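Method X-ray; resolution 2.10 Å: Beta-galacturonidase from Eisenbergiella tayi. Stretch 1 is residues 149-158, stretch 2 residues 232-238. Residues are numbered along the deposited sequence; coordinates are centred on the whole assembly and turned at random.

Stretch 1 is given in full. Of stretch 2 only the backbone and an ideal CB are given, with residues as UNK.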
# COMPACT_ATOMS: atom_id res chain seq x y z
N GLU A 149 22.26 -51.30 22.69
CA GLU A 149 23.38 -51.13 23.61
C GLU A 149 24.37 -50.08 23.16
O GLU A 149 25.08 -49.51 24.00
CB GLU A 149 24.10 -52.47 23.82
CG GLU A 149 23.28 -53.49 24.59
CD GLU A 149 23.00 -53.03 26.02
OE1 GLU A 149 23.82 -53.34 26.91
OE2 GLU A 149 21.97 -52.34 26.24
N ALA A 150 24.43 -49.79 21.86
CA ALA A 150 25.37 -48.81 21.31
C ALA A 150 24.83 -48.29 19.99
O ALA A 150 24.04 -48.96 19.31
CB ALA A 150 26.76 -49.41 21.12
N TYR A 151 25.28 -47.09 19.61
CA TYR A 151 24.76 -46.45 18.40
C TYR A 151 25.81 -45.53 17.77
O TYR A 151 26.77 -45.10 18.42
CB TYR A 151 23.49 -45.65 18.70
CG TYR A 151 23.70 -44.39 19.53
CD1 TYR A 151 23.79 -43.13 18.92
CD2 TYR A 151 23.78 -44.46 20.91
CE1 TYR A 151 23.97 -41.98 19.67
CE2 TYR A 151 23.97 -43.32 21.67
CZ TYR A 151 24.06 -42.08 21.05
OH TYR A 151 24.23 -40.96 21.82
N LEU A 152 25.59 -45.25 16.49
CA LEU A 152 26.47 -44.37 15.72
C LEU A 152 26.06 -42.91 15.96
O LEU A 152 24.97 -42.48 15.56
CB LEU A 152 26.39 -44.74 14.24
CG LEU A 152 26.88 -46.17 14.01
CD1 LEU A 152 26.84 -46.58 12.55
CD2 LEU A 152 28.30 -46.30 14.55
N SER A 153 26.94 -42.15 16.61
CA SER A 153 26.66 -40.76 16.95
C SER A 153 26.80 -39.82 15.75
O SER A 153 25.99 -38.90 15.58
CB SER A 153 27.58 -40.33 18.10
OG SER A 153 27.64 -38.93 18.20
N TRP A 154 27.81 -40.01 14.90
CA TRP A 154 27.97 -39.26 13.65
C TRP A 154 29.00 -39.97 12.77
O TRP A 154 29.75 -40.82 13.24
CB TRP A 154 28.38 -37.80 13.89
CG TRP A 154 29.59 -37.55 14.81
CD1 TRP A 154 29.56 -37.18 16.12
CD2 TRP A 154 30.99 -37.65 14.47
NE1 TRP A 154 30.83 -37.05 16.62
CE2 TRP A 154 31.73 -37.33 15.62
CE3 TRP A 154 31.69 -38.00 13.30
CZ2 TRP A 154 33.13 -37.32 15.65
CZ3 TRP A 154 33.09 -37.99 13.32
CH2 TRP A 154 33.79 -37.66 14.50
N ILE A 155 28.99 -39.61 11.49
CA ILE A 155 30.01 -40.00 10.52
C ILE A 155 30.42 -38.75 9.72
O ILE A 155 29.56 -37.98 9.29
CB ILE A 155 29.49 -41.11 9.59
CG1 ILE A 155 30.51 -41.44 8.49
CG2 ILE A 155 28.15 -40.74 8.98
CD1 ILE A 155 30.20 -42.73 7.76
N HIS A 156 31.73 -38.54 9.55
CA HIS A 156 32.29 -37.43 8.78
C HIS A 156 33.12 -37.98 7.64
O HIS A 156 34.09 -38.71 7.87
CB HIS A 156 33.17 -36.53 9.65
CG HIS A 156 32.41 -35.78 10.70
ND1 HIS A 156 33.04 -35.05 11.69
CD2 HIS A 156 31.08 -35.64 10.90
CE1 HIS A 156 32.12 -34.50 12.47
NE2 HIS A 156 30.93 -34.84 12.01
N PHE A 157 32.77 -37.60 6.42
CA PHE A 157 33.49 -38.00 5.22
C PHE A 157 34.20 -36.79 4.65
O PHE A 157 33.62 -35.71 4.57
CB PHE A 157 32.54 -38.59 4.18
CG PHE A 157 33.21 -38.92 2.88
CD1 PHE A 157 33.94 -40.10 2.74
CD2 PHE A 157 33.14 -38.04 1.80
CE1 PHE A 157 34.57 -40.40 1.55
CE2 PHE A 157 33.76 -38.34 0.61
CZ PHE A 157 34.48 -39.52 0.48
N THR A 158 35.45 -36.99 4.24
CA THR A 158 36.28 -35.94 3.66
C THR A 158 36.79 -36.38 2.30
O THR A 158 37.52 -37.38 2.21
CB THR A 158 37.48 -35.63 4.57
OG1 THR A 158 37.05 -35.53 5.93
CG2 THR A 158 38.17 -34.32 4.13
N UNK A 232 24.92 -41.27 -1.12
CA UNK A 232 24.63 -41.69 0.24
C UNK A 232 25.82 -42.46 0.79
O UNK A 232 26.34 -43.37 0.14
CB UNK A 232 23.36 -42.54 0.29
N UNK A 233 26.27 -42.08 1.99
CA UNK A 233 27.28 -42.84 2.72
C UNK A 233 26.55 -43.56 3.85
O UNK A 233 25.76 -42.95 4.58
CB UNK A 233 28.40 -41.94 3.25
N UNK A 234 26.78 -44.87 3.94
CA UNK A 234 26.10 -45.70 4.93
C UNK A 234 27.11 -46.35 5.87
O UNK A 234 28.12 -46.90 5.42
CB UNK A 234 25.25 -46.77 4.24
N UNK A 235 26.82 -46.30 7.16
CA UNK A 235 27.62 -47.00 8.15
C UNK A 235 26.71 -47.93 8.93
O UNK A 235 25.73 -47.48 9.55
CB UNK A 235 28.34 -46.02 9.08
N UNK A 236 27.02 -49.23 8.92
CA UNK A 236 26.25 -50.22 9.67
C UNK A 236 27.15 -50.76 10.79
O UNK A 236 28.23 -51.29 10.53
CB UNK A 236 25.75 -51.35 8.76
N UNK A 237 26.71 -50.57 12.03
CA UNK A 237 27.38 -51.12 13.19
C UNK A 237 26.85 -52.53 13.47
O UNK A 237 25.63 -52.73 13.53
CB UNK A 237 27.19 -50.21 14.41
N UNK A 238 27.77 -53.49 13.60
CA UNK A 238 27.44 -54.87 13.97
C UNK A 238 28.19 -55.24 15.24
O UNK A 238 29.41 -55.11 15.30
CB UNK A 238 27.78 -55.84 12.84

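The two stretches are strands of one chain, running roughly antiparallel at 154° with axes 7.8 Å apart at closest approach. No hydrogen bond joins them. At that spacing they meet through side chains, as in the packing of one sheet on another. Every position of stretch 2 has extended backbone angles, so alternate residues should face stretch 1.

Position 232 has phi/psi of -79/130, and no atom of stretch 1 lies within 5.5 Å of its ideal CB. Stretch 1 sets no requirement here, and polar or apolar residues would do. The residue is Leu 232, whose side chain is out of reach of stretch 1.

At position 233 CA-to-CB points toward stretch 1. The ideal CB is 4.9 Å from Ile 155 CD1 and 5.4 Å from Phe 157 CB. These are carbon neighbours, with no charge to answer, and the gap leaves room for more than a methyl group. Leucine, isoleucine, methionine or perhaps valine would suit; a branched residue also fits the strand angles of -105/129. The residue is Ile 233, with chi1 and chi2 both t. Its CD1 lies 3.7 Å from Ile 155 CD1 and 3.9 Å from Phe 157 CB. The end of the side chain thus touches both residues, and CD1 approaches the Phe 157 ring obliquely.

Position 234 points away, and nothing of stretch 1 is near its CB. Beta-branched or polar residues would be natural in a strand at -119/134. It is Thr 234, chi1 m, which makes no contact with stretch 1.

Position 235 points toward stretch 1 at much closer range. Its ideal CB is 3.8 Å from Leu 152 CD1 and 4.0 Å from Ile 155 CD1, already van der Waals contact. A small apolar residue suits best. Glycine would give up these contacts, and a longer chain would have to find a way past the two methyls. The residue is Ala 235. Its CB touches both, and its backbone O is 3.3 Å from Leu 152 CD1, a close approach but not a hydrogen bond.

Position 236 points away again, with angles of -112/120 that favour valine, isoleucine or threonine without excluding others. Val 236 is found, chi1 t. Its side chain stays clear of stretch 1.

At position 237 CA-to-CB points toward stretch 1, and the ideal CB is 4.1 Å from Leu 152 CD2. Beyond it, toward Ala 150, there is space for a longer chain. Leucine or methionine could use it; valine would reach less far. The residue is Leu 237, chi1 t and chi2 p. Its CD2 reaches Ala 150, 4.0 Å from Ala 150 O and 4.3 Å from Ala 150 CB, while its CB rests against Leu 152.

Position 238 has no stretch 1 atom within 5.5 Å of its CB, so a long or charged residue is acceptable. It is Arg 238, which makes no contact with stretch 1.

Stretch 2 (232-238) LITAVLR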
# COMPACT_ATOMS: atom_id res chain seq x y z
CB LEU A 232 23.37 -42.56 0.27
CG LEU A 232 22.11 -41.91 -0.29
CD1 LEU A 232 21.07 -42.96 -0.62
CD2 LEU A 232 21.57 -40.92 0.73
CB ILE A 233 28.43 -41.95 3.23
CG1 ILE A 233 29.48 -42.79 3.95
CG2 ILE A 233 27.94 -40.82 4.16
CD1 ILE A 233 30.77 -42.04 4.22
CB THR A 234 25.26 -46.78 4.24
OG1 THR A 234 24.39 -46.16 3.28
CG2 THR A 234 24.40 -47.51 5.26
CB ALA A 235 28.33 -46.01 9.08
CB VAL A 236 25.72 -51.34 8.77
CG1 VAL A 236 24.95 -52.38 9.59
CG2 VAL A 236 24.82 -50.76 7.68
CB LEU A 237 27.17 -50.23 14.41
CG LEU A 237 27.67 -50.72 15.77
CD1 LEU A 237 29.18 -50.69 15.88
CD2 LEU A 237 27.04 -49.90 16.89
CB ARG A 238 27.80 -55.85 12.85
CG ARG A 238 26.90 -55.73 11.64
CD ARG A 238 27.40 -56.58 10.49
NE ARG A 238 26.80 -56.16 9.22
CZ ARG A 238 25.68 -56.66 8.72
NH1 ARG A 238 25.03 -57.62 9.37
NH2 ARG A 238 25.22 -56.20 7.56
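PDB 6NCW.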